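Local coordinates for protein catechol 2,3-dioxygenase (Rhodococcus sp., PDB 2WL9) that probably catalyses the iron-dependent extradiol ring cleavage of catechols during the breakdown of aromatic hydrocarbons, at residues V4-Y9 with G66-G71; V73-L78 with I118-Q123; L167-A172 with M190-R195; A172-F177 with H244-A249. One frame throughout, in Å; residues are numbered along the deposited sequence.

Contact 1 (V4-Y9 with G66-G71)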
# COMPACT_ATOMS: atom_id res chain seq x y z
N VAL C 4 11.13 -31.21 1.29
CA VAL C 4 11.89 -30.52 2.34
C VAL C 4 11.63 -29.01 2.21
O VAL C 4 11.55 -28.49 1.09
CB VAL C 4 13.40 -30.84 2.26
CG1 VAL C 4 14.21 -29.93 3.17
CG2 VAL C 4 13.65 -32.30 2.63
N THR C 5 11.48 -28.32 3.34
CA THR C 5 11.08 -26.91 3.34
C THR C 5 12.21 -25.94 3.72
O THR C 5 12.12 -24.74 3.44
CB THR C 5 9.90 -26.69 4.30
OG1 THR C 5 10.30 -27.08 5.62
CG2 THR C 5 8.68 -27.50 3.87
N GLU C 6 13.26 -26.46 4.37
CA GLU C 6 14.44 -25.66 4.77
C GLU C 6 15.56 -26.52 5.33
O GLU C 6 15.33 -27.65 5.79
CB GLU C 6 14.08 -24.61 5.83
CG GLU C 6 13.44 -25.19 7.10
CD GLU C 6 13.19 -24.16 8.20
OE1 GLU C 6 14.17 -23.68 8.80
OE2 GLU C 6 12.02 -23.83 8.47
N LEU C 7 16.78 -25.98 5.31
CA LEU C 7 17.89 -26.55 6.06
C LEU C 7 17.71 -26.15 7.53
O LEU C 7 17.99 -25.01 7.91
CB LEU C 7 19.20 -26.01 5.52
CG LEU C 7 20.50 -26.56 6.10
CD1 LEU C 7 20.64 -28.04 5.86
CD2 LEU C 7 21.68 -25.80 5.50
N GLY C 8 17.25 -27.08 8.35
CA GLY C 8 16.84 -26.78 9.72
C GLY C 8 18.00 -26.67 10.70
O GLY C 8 18.07 -25.72 11.48
N TYR C 9 18.88 -27.67 10.68
CA TYR C 9 20.02 -27.71 11.60
C TYR C 9 21.24 -28.42 11.03
O TYR C 9 21.15 -29.09 9.99
CB TYR C 9 19.63 -28.34 12.95
CG TYR C 9 19.12 -29.78 12.91
CD1 TYR C 9 17.78 -30.06 13.16
CD2 TYR C 9 19.99 -30.85 12.64
CE1 TYR C 9 17.30 -31.37 13.14
CE2 TYR C 9 19.51 -32.17 12.61
CZ TYR C 9 18.17 -32.42 12.86
OH TYR C 9 17.69 -33.70 12.83
N GLY C 66 20.35 -31.65 8.95
CA GLY C 66 18.92 -31.80 9.18
C GLY C 66 18.05 -30.97 8.25
O GLY C 66 18.13 -29.74 8.27
N TRP C 67 17.24 -31.64 7.43
CA TRP C 67 16.28 -30.98 6.54
C TRP C 67 14.87 -31.05 7.09
O TRP C 67 14.40 -32.13 7.45
CB TRP C 67 16.29 -31.62 5.15
CG TRP C 67 17.61 -31.58 4.47
CD1 TRP C 67 18.54 -32.57 4.43
CD2 TRP C 67 18.15 -30.49 3.72
NE1 TRP C 67 19.64 -32.16 3.71
CE2 TRP C 67 19.43 -30.88 3.26
CE3 TRP C 67 17.69 -29.20 3.40
CZ2 TRP C 67 20.24 -30.05 2.49
CZ3 TRP C 67 18.50 -28.37 2.64
CH2 TRP C 67 19.76 -28.80 2.20
N ARG C 68 14.18 -29.92 7.10
CA ARG C 68 12.84 -29.85 7.67
C ARG C 68 11.71 -30.14 6.68
O ARG C 68 11.77 -29.73 5.51
CB ARG C 68 12.62 -28.47 8.30
CG ARG C 68 11.36 -28.34 9.14
CD ARG C 68 11.07 -26.86 9.41
NE ARG C 68 10.04 -26.68 10.43
CZ ARG C 68 9.57 -25.50 10.82
NH1 ARG C 68 10.04 -24.38 10.27
NH2 ARG C 68 8.64 -25.42 11.76
N VAL C 69 10.68 -30.84 7.15
CA VAL C 69 9.42 -30.94 6.43
C VAL C 69 8.32 -30.37 7.32
O VAL C 69 8.53 -30.17 8.52
CB VAL C 69 9.09 -32.39 5.96
CG1 VAL C 69 10.10 -32.86 4.93
CG2 VAL C 69 9.01 -33.36 7.13
N ALA C 70 7.16 -30.09 6.73
CA ALA C 70 6.09 -29.38 7.43
C ALA C 70 5.45 -30.16 8.58
O ALA C 70 5.00 -29.56 9.55
CB ALA C 70 5.01 -28.94 6.43
N GLY C 71 5.38 -31.49 8.46
CA GLY C 71 4.68 -32.29 9.45
C GLY C 71 4.84 -33.79 9.24
O GLY C 71 5.49 -34.23 8.29

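Contact 2 (V73-L78 with I118-Q123)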
# COMPACT_ATOMS: atom_id res chain seq x y z
N VAL C 73 2.75 -36.13 8.23
CA VAL C 73 2.19 -36.66 6.98
C VAL C 73 3.21 -36.49 5.85
O VAL C 73 3.46 -37.43 5.08
CB VAL C 73 0.84 -35.99 6.58
CG1 VAL C 73 0.29 -36.62 5.30
CG2 VAL C 73 -0.17 -36.11 7.71
N GLU C 74 3.78 -35.29 5.76
CA GLU C 74 4.86 -34.99 4.81
C GLU C 74 6.09 -35.87 5.02
O GLU C 74 6.73 -36.30 4.04
CB GLU C 74 5.25 -33.51 4.89
CG GLU C 74 4.17 -32.51 4.44
CD GLU C 74 3.12 -32.22 5.50
OE1 GLU C 74 3.22 -32.76 6.63
OE2 GLU C 74 2.19 -31.44 5.22
N LEU C 75 6.45 -36.17 6.24
CA LEU C 75 7.57 -37.05 6.51
C LEU C 75 7.30 -38.46 6.00
O LEU C 75 8.12 -39.09 5.41
CB LEU C 75 7.95 -37.05 7.98
CG LEU C 75 9.19 -37.84 8.41
CD1 LEU C 75 10.44 -37.44 7.78
CD2 LEU C 75 9.31 -38.00 9.82
N ASP C 76 6.09 -38.88 6.25
CA ASP C 76 5.65 -40.18 5.84
C ASP C 76 5.70 -40.33 4.32
O ASP C 76 6.18 -41.30 3.83
CB ASP C 76 4.24 -40.42 6.33
CG ASP C 76 4.19 -41.29 7.53
OD1 ASP C 76 4.81 -40.98 8.51
OD2 ASP C 76 3.55 -42.31 7.49
N GLU C 77 5.26 -39.32 3.62
CA GLU C 77 5.32 -39.33 2.19
C GLU C 77 6.76 -39.36 1.65
O GLU C 77 7.08 -40.11 0.80
CB GLU C 77 4.54 -38.15 1.65
CG GLU C 77 3.06 -38.21 1.94
CD GLU C 77 2.26 -37.01 1.48
OE1 GLU C 77 2.59 -35.90 1.81
OE2 GLU C 77 1.27 -37.20 0.81
N LEU C 78 7.61 -38.57 2.22
CA LEU C 78 9.03 -38.56 1.84
C LEU C 78 9.70 -39.91 2.06
O LEU C 78 10.44 -40.39 1.19
CB LEU C 78 9.79 -37.47 2.59
CG LEU C 78 10.03 -36.15 1.85
CD1 LEU C 78 10.95 -35.26 2.66
CD2 LEU C 78 10.63 -36.40 0.47
N ILE C 118 15.91 -36.07 8.03
CA ILE C 118 14.68 -35.37 7.64
C ILE C 118 13.69 -35.40 8.82
O ILE C 118 13.36 -36.47 9.35
CB ILE C 118 14.05 -35.93 6.35
CG1 ILE C 118 15.10 -36.04 5.23
CG2 ILE C 118 12.92 -35.02 5.88
CD1 ILE C 118 14.84 -37.16 4.26
N PHE C 119 13.22 -34.22 9.21
CA PHE C 119 12.50 -34.07 10.47
C PHE C 119 11.37 -33.07 10.37
O PHE C 119 11.33 -32.25 9.44
CB PHE C 119 13.48 -33.60 11.55
CG PHE C 119 13.83 -32.13 11.45
CD1 PHE C 119 13.14 -31.18 12.20
CD2 PHE C 119 14.85 -31.70 10.61
CE1 PHE C 119 13.47 -29.82 12.12
CE2 PHE C 119 15.19 -30.34 10.51
CZ PHE C 119 14.50 -29.40 11.27
N TYR C 120 10.47 -33.12 11.35
CA TYR C 120 9.44 -32.09 11.54
C TYR C 120 9.32 -31.74 13.03
O TYR C 120 9.73 -32.52 13.89
CB TYR C 120 8.06 -32.56 11.01
CG TYR C 120 7.39 -33.60 11.89
CD1 TYR C 120 6.54 -33.22 12.93
CD2 TYR C 120 7.61 -34.97 11.69
CE1 TYR C 120 5.93 -34.17 13.75
CE2 TYR C 120 7.01 -35.92 12.50
CZ TYR C 120 6.18 -35.51 13.53
OH TYR C 120 5.58 -36.45 14.33
N GLY C 121 8.75 -30.57 13.32
CA GLY C 121 8.49 -30.15 14.69
C GLY C 121 9.73 -29.79 15.51
O GLY C 121 10.01 -30.44 16.52
N PRO C 122 10.46 -28.74 15.10
CA PRO C 122 11.57 -28.28 15.93
C PRO C 122 11.07 -27.75 17.26
O PRO C 122 9.96 -27.20 17.33
CB PRO C 122 12.16 -27.12 15.13
CG PRO C 122 11.01 -26.62 14.31
CD PRO C 122 10.28 -27.87 13.92
N GLN C 123 11.87 -27.93 18.31
CA GLN C 123 11.63 -27.30 19.60
C GLN C 123 11.92 -25.80 19.47
O GLN C 123 13.01 -25.40 19.07
CB GLN C 123 12.53 -27.92 20.69
CG GLN C 123 12.42 -27.25 22.07
CD GLN C 123 13.48 -27.74 23.06
OE1 GLN C 123 13.94 -28.88 23.00
NE2 GLN C 123 13.88 -26.87 23.97

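Contact 3 (L167-A172 with M190-R195)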
# COMPACT_ATOMS: atom_id res chain seq x y z
N LEU C 167 14.24 -35.34 -2.52
CA LEU C 167 13.94 -34.66 -1.25
C LEU C 167 13.05 -33.44 -1.44
O LEU C 167 12.40 -32.99 -0.49
CB LEU C 167 15.24 -34.29 -0.51
CG LEU C 167 15.61 -35.18 0.68
CD1 LEU C 167 15.79 -36.63 0.27
CD2 LEU C 167 16.88 -34.68 1.39
N GLY C 168 13.00 -32.91 -2.66
CA GLY C 168 12.19 -31.75 -2.97
C GLY C 168 12.96 -30.47 -3.25
O GLY C 168 12.36 -29.43 -3.54
N LEU C 169 14.29 -30.52 -3.15
CA LEU C 169 15.09 -29.37 -3.54
C LEU C 169 15.10 -29.23 -5.06
O LEU C 169 14.92 -30.22 -5.79
CB LEU C 169 16.52 -29.43 -3.00
CG LEU C 169 16.63 -29.20 -1.49
CD1 LEU C 169 17.13 -30.45 -0.82
CD2 LEU C 169 17.56 -28.04 -1.23
N GLU C 170 15.28 -28.00 -5.52
CA GLU C 170 15.35 -27.72 -6.95
C GLU C 170 16.62 -26.96 -7.27
O GLU C 170 17.11 -26.16 -6.46
CB GLU C 170 14.14 -26.90 -7.39
CG GLU C 170 12.82 -27.64 -7.23
CD GLU C 170 11.62 -26.80 -7.59
OE1 GLU C 170 10.52 -27.38 -7.71
OE2 GLU C 170 11.76 -25.56 -7.74
N GLY C 171 17.15 -27.21 -8.46
CA GLY C 171 18.31 -26.46 -8.93
C GLY C 171 19.07 -27.17 -10.03
O GLY C 171 18.56 -28.11 -10.65
N ALA C 172 20.28 -26.70 -10.27
CA ALA C 172 21.14 -27.19 -11.34
C ALA C 172 22.46 -26.45 -11.28
O ALA C 172 22.74 -25.74 -10.31
CB ALA C 172 20.47 -26.98 -12.70
N MET C 190 21.19 -25.64 -5.12
CA MET C 190 19.81 -26.07 -4.95
C MET C 190 19.11 -25.33 -3.82
O MET C 190 19.72 -24.97 -2.82
CB MET C 190 19.75 -27.58 -4.73
CG MET C 190 20.50 -28.36 -5.80
SD MET C 190 20.23 -30.12 -5.72
CE MET C 190 18.61 -30.26 -6.48
N HIS C 191 17.81 -25.11 -4.01
CA HIS C 191 16.97 -24.34 -3.10
C HIS C 191 15.65 -25.07 -2.80
O HIS C 191 15.21 -25.92 -3.58
CB HIS C 191 16.68 -22.96 -3.71
CG HIS C 191 16.35 -23.01 -5.17
ND1 HIS C 191 15.08 -23.27 -5.64
CD2 HIS C 191 17.14 -22.86 -6.27
CE1 HIS C 191 15.10 -23.26 -6.96
NE2 HIS C 191 16.33 -23.01 -7.37
N CYS C 192 15.04 -24.76 -1.66
CA CYS C 192 13.75 -25.35 -1.29
C CYS C 192 12.83 -24.31 -0.64
O CYS C 192 11.79 -24.65 -0.07
CB CYS C 192 13.97 -26.55 -0.37
SG CYS C 192 14.85 -26.18 1.16
N ASN C 193 13.24 -23.05 -0.72
CA ASN C 193 12.49 -21.91 -0.18
C ASN C 193 13.07 -20.62 -0.75
O ASN C 193 13.83 -20.66 -1.73
CB ASN C 193 12.54 -21.90 1.36
CG ASN C 193 13.96 -21.89 1.90
OD1 ASN C 193 14.79 -21.08 1.48
ND2 ASN C 193 14.24 -22.78 2.84
N ASP C 194 12.72 -19.49 -0.14
CA ASP C 194 13.15 -18.17 -0.63
C ASP C 194 14.65 -17.92 -0.52
O ASP C 194 15.15 -16.96 -1.11
CB ASP C 194 12.40 -17.05 0.10
CG ASP C 194 11.02 -16.76 -0.51
OD1 ASP C 194 10.25 -16.02 0.15
OD2 ASP C 194 10.71 -17.25 -1.62
N ARG C 195 15.39 -18.74 0.23
CA ARG C 195 16.84 -18.59 0.26
C ARG C 195 17.43 -19.02 -1.08
O ARG C 195 17.17 -20.14 -1.55
CB ARG C 195 17.49 -19.38 1.41
CG ARG C 195 18.96 -19.03 1.59
CD ARG C 195 19.60 -19.80 2.74
NE ARG C 195 19.03 -19.49 4.05
CZ ARG C 195 19.26 -18.38 4.75
NH1 ARG C 195 20.04 -17.41 4.27
NH2 ARG C 195 18.69 -18.23 5.94

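Contact 4 (A172-F177 with H244-A249)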
# COMPACT_ATOMS: atom_id res chain seq x y z
N ALA C 172 20.28 -26.70 -10.27
CA ALA C 172 21.14 -27.19 -11.34
C ALA C 172 22.46 -26.45 -11.28
O ALA C 172 22.74 -25.74 -10.31
CB ALA C 172 20.47 -26.98 -12.70
N VAL C 173 23.27 -26.62 -12.32
CA VAL C 173 24.54 -25.90 -12.45
C VAL C 173 24.30 -24.39 -12.49
O VAL C 173 23.42 -23.92 -13.21
CB VAL C 173 25.28 -26.35 -13.72
CG1 VAL C 173 26.50 -25.47 -13.97
CG2 VAL C 173 25.67 -27.82 -13.61
N GLU C 174 25.07 -23.63 -11.72
CA GLU C 174 24.92 -22.17 -11.77
C GLU C 174 26.17 -21.44 -12.22
O GLU C 174 26.12 -20.26 -12.54
CB GLU C 174 24.41 -21.63 -10.43
CG GLU C 174 22.94 -21.92 -10.21
CD GLU C 174 22.35 -21.17 -9.03
OE1 GLU C 174 23.12 -20.67 -8.19
OE2 GLU C 174 21.11 -21.10 -8.93
N TYR C 175 27.30 -22.14 -12.25
CA TYR C 175 28.54 -21.56 -12.74
C TYR C 175 29.23 -22.50 -13.70
O TYR C 175 29.03 -23.71 -13.62
CB TYR C 175 29.48 -21.28 -11.57
CG TYR C 175 29.25 -19.97 -10.87
CD1 TYR C 175 29.99 -18.85 -11.21
CD2 TYR C 175 28.30 -19.85 -9.85
CE1 TYR C 175 29.80 -17.63 -10.56
CE2 TYR C 175 28.10 -18.65 -9.19
CZ TYR C 175 28.85 -17.54 -9.55
OH TYR C 175 28.67 -16.34 -8.91
N LYS C 176 30.01 -21.93 -14.61
CA LYS C 176 30.98 -22.69 -15.40
C LYS C 176 32.36 -22.05 -15.26
O LYS C 176 32.54 -20.89 -15.60
CB LYS C 176 30.56 -22.74 -16.87
CG LYS C 176 29.31 -23.58 -17.15
CD LYS C 176 28.75 -23.34 -18.54
CE LYS C 176 29.58 -23.96 -19.63
NZ LYS C 176 29.05 -23.65 -20.99
N PHE C 177 33.32 -22.81 -14.72
CA PHE C 177 34.70 -22.35 -14.56
C PHE C 177 35.64 -23.13 -15.45
O PHE C 177 35.47 -24.34 -15.64
CB PHE C 177 35.16 -22.51 -13.11
CG PHE C 177 34.29 -21.83 -12.10
CD1 PHE C 177 34.25 -20.44 -12.00
CD2 PHE C 177 33.53 -22.58 -11.21
CE1 PHE C 177 33.45 -19.81 -11.04
CE2 PHE C 177 32.73 -21.97 -10.25
CZ PHE C 177 32.69 -20.58 -10.17
N HIS C 244 28.80 -12.86 -5.17
CA HIS C 244 28.60 -13.86 -6.21
C HIS C 244 27.47 -13.38 -7.12
O HIS C 244 26.56 -12.68 -6.67
CB HIS C 244 28.21 -15.20 -5.59
CG HIS C 244 29.24 -15.76 -4.65
ND1 HIS C 244 30.49 -16.15 -5.07
CD2 HIS C 244 29.18 -16.02 -3.32
CE1 HIS C 244 31.17 -16.61 -4.03
NE2 HIS C 244 30.40 -16.54 -2.96
N SER C 245 27.52 -13.76 -8.40
CA SER C 245 26.47 -13.38 -9.34
C SER C 245 25.15 -14.11 -9.10
O SER C 245 24.08 -13.63 -9.50
CB SER C 245 26.93 -13.56 -10.79
OG SER C 245 28.04 -12.74 -11.06
N ASN C 246 25.21 -15.26 -8.43
CA ASN C 246 23.99 -16.03 -8.20
C ASN C 246 23.10 -15.53 -7.06
O ASN C 246 21.94 -15.20 -7.30
CB ASN C 246 24.25 -17.56 -8.15
CG ASN C 246 25.17 -18.00 -7.01
OD1 ASN C 246 25.84 -17.20 -6.36
ND2 ASN C 246 25.21 -19.31 -6.78
N ASP C 247 23.63 -15.44 -5.84
CA ASP C 247 22.81 -14.98 -4.73
C ASP C 247 22.83 -13.47 -4.57
O ASP C 247 21.96 -12.91 -3.90
CB ASP C 247 23.17 -15.69 -3.41
CG ASP C 247 24.64 -15.59 -3.05
OD1 ASP C 247 25.37 -14.74 -3.61
OD2 ASP C 247 25.08 -16.39 -2.19
N GLU C 248 23.81 -12.82 -5.20
CA GLU C 248 24.00 -11.36 -5.11
C GLU C 248 24.13 -10.85 -3.66
O GLU C 248 23.86 -9.69 -3.35
CB GLU C 248 22.93 -10.59 -5.91
CG GLU C 248 22.95 -10.95 -7.41
CD GLU C 248 22.12 -10.03 -8.29
OE1 GLU C 248 21.71 -8.93 -7.85
OE2 GLU C 248 21.88 -10.41 -9.46
N ALA C 249 24.57 -11.75 -2.78
CA ALA C 249 24.76 -11.44 -1.36
C ALA C 249 26.14 -10.83 -1.11
O ALA C 249 27.12 -11.21 -1.74
CB ALA C 249 24.61 -12.70 -0.54

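Contact 1 (V4-Y9 with G66-G71)
E6 and R68 meet in a salt bridge, with OE2 of E6 2.7 Å from NH1 of R68. The oxygen lies in the guanidinium plane, while the nitrogen stands 39° out of the carboxylate plane. E6 chi1 (57°) sets CG between the backbone N and the carbonyl carbon, against R68 CB. R51 takes the other oxygen, E6 OE1. Beside this pair, the backbone N of T5 donates to R68 O over 2.6 Å in a nearly straight bond. T5 OG1 adds a weak bond to the same oxygen, its stronger partner being Q274 of the second subunit. On the face that carries L7 and W67, L7 CD1 stands 3.7 Å from the centroid of the six-membered ring of W67, almost on the ring normal. V4 CG1 presses against W67 CB at 3.3 Å.

These strands, 6-14 and 61-68, run antiparallel side by side in the sheet and open the two βαβββ modules of this glyoxalase-type domain. Their register slips at a classic beta bulge: G8 N and Y9 N both donate to G66 O, the first at 2.8 Å and the second at 3.3 Å. G66 N returns a 2.9 Å bond to Y9 O. On the opposite face, the one R68 projects from, G66 CA sits over the Y9 ring, offset toward the rim, and Y9 OH bonds E117.

Farther out, F119 stacks with Y9, Y164 and L167 of helix 157-167 pack on W67, and Q275 O of the second subunit receives R68 NH2.

Contact 2 (V73-L78 with I118-Q123)
The carbonyl oxygen of I118 is the polar atom closest to the helix, with the methyl CD1 of L75 lying 3.5 Å from it. The rest of the interface is apolar. L75 CG is anti to the backbone N (chi1 -175°), and the two branches beyond it divide the strand between them. CD1 faces I118, coming 4.0 Å from its CG2, while CD2 goes to Y120, 3.9 Å from ring atom CD2. That methyl lies in the plane of the tyrosine ring, so it meets an edge, and the two side chains cross at about a right angle. One turn along the helix, L78 brings CD1 to 3.8 Å from the same I118 CG2. I118 CG2 thus touches one methyl from each leucine. It is itself anti to the backbone N of I118.

Segment 73-78 and strand 118-120 run nearly opposite ways, at 162°, with axes 8.6 Å apart at closest approach. The leucine side chains span that separation, meeting side chains and one carbonyl of the strand. L75 and L78, three residues apart, occupy the helix face turned to the strand, and F119 points to the other side of the sheet.

Helix 72-84 is the helix of the second βαβββ module, packed here on that module's last strand, 115-120. It follows strand 61-68 in the chain and lies over the sheet. V69 packs against L75 and L78, V106 of strand 104-109 touches L75, and strand 115-120 runs between strands 61-68 and 104-109.

Contact 3 (L167-A172 with M190-R195)
E170 and H191 face each other as an antiparallel hydrogen-bonded pair, joining strand 170-173 to strand 184-191 in the sheet of the C-terminal glyoxalase-type domain. E170 N donates to H191 O and H191 N to E170 O, both at 2.8 Å. The next pair, G171 with M190, is non-hydrogen-bonded and close, the two CA atoms 4.3 Å apart. Strand 170-173 follows a Schellman motif at G168, which ends helix 157-167.

Ahead of the bridge, L169 reaches across: its CG lies 3.9 Å from C192 CB, and its CB is near M190 CB. M190 bends at chi3 (78°), which brings CE to 3.8 Å from L169 O and close to G171 N. Y164 packs on both L169 and M190. Beyond the strand, N193 OD1 accepts from R195 N in an Asx turn, and N193 ND2 bonds T5 O.

E170 O has further neighbours besides H191 N. M190 CA makes a CA-H...O contact with it at 3.1 Å. H191 chi1 (42°) puts CG between the backbone N and the carbonyl carbon, and the imidazole lies face-on to that oxygen, which stands 3.2 Å above the ring centre.

Contact 4 (A172-F177 with H244-A249)
Y175 reaches across to H244, S245 and N246 with the far end of its ring. From CB, chi1 (-84°) puts CG anti to the carbonyl carbon, and the ring heads for the loop. Along one edge, CE2 comes 3.7 Å from N246 CG. The amide stands nearly perpendicular to the ring, with N246 OD1 near the ring plane. At the tip, OH accepts S245 N at 2.9 Å in a bent bond, N-H...O 136°, while H244 CB lies 3.5 Å from the same OH. D281 OD1 makes a further weak bond with it.

The preceding residue, E174, holds the amide nitrogen of N246. Its OE1 accepts N246 ND2 at 2.9 Å, nearly along the carboxylate C-O axis and close to the amide plane. H196 NE2 bonds the same oxygen. The amide of N246 is thus held by E174 at its nitrogen and flanked by the Y175 ring edge.

These contacts tie segment 172-177 to a loop beside the iron. H244, whose side chain is about 5 Å from the iron, hydrogen-bonds through NE2 to the hydroxyl of Y253, an iron ligand, which places it in the second shell by geometry. Within the loop, D247 OD1 accepts from A249 N in an Asx turn.

Segment 172-177 leaves strand 170-173 alongside strand 184-191, whose F189 touches both E174 and N246. Loop 244-249 connects strand 242-243 to strand 250-255, the strand that carries Y253.

Overall arrangement
Contacts 1 and 2, with centres 7 Å apart, belong to the N-terminal domain and share its sheet: V69 N lies 2.8 Å from F119 O. Contacts 3 and 4 lie in the C-terminal domain and follow one strand, 170-173, meeting at A172 with centres 14 Å apart. Contact 1 touches contact 3 across the domains, V4 N lying 2.8 Å from L167 O; contact 2 also reaches L167, through I118 CD1 on L167 CD1. Contacts 1 and 4 do not touch. Iron, bound by H149, H212, Y253 and E263, is about 11 Å from the L7 side chain of contact 1 and about 12 Å from that of M190 in contact 3, against about 5 Å for the H244 side chain of contact 4.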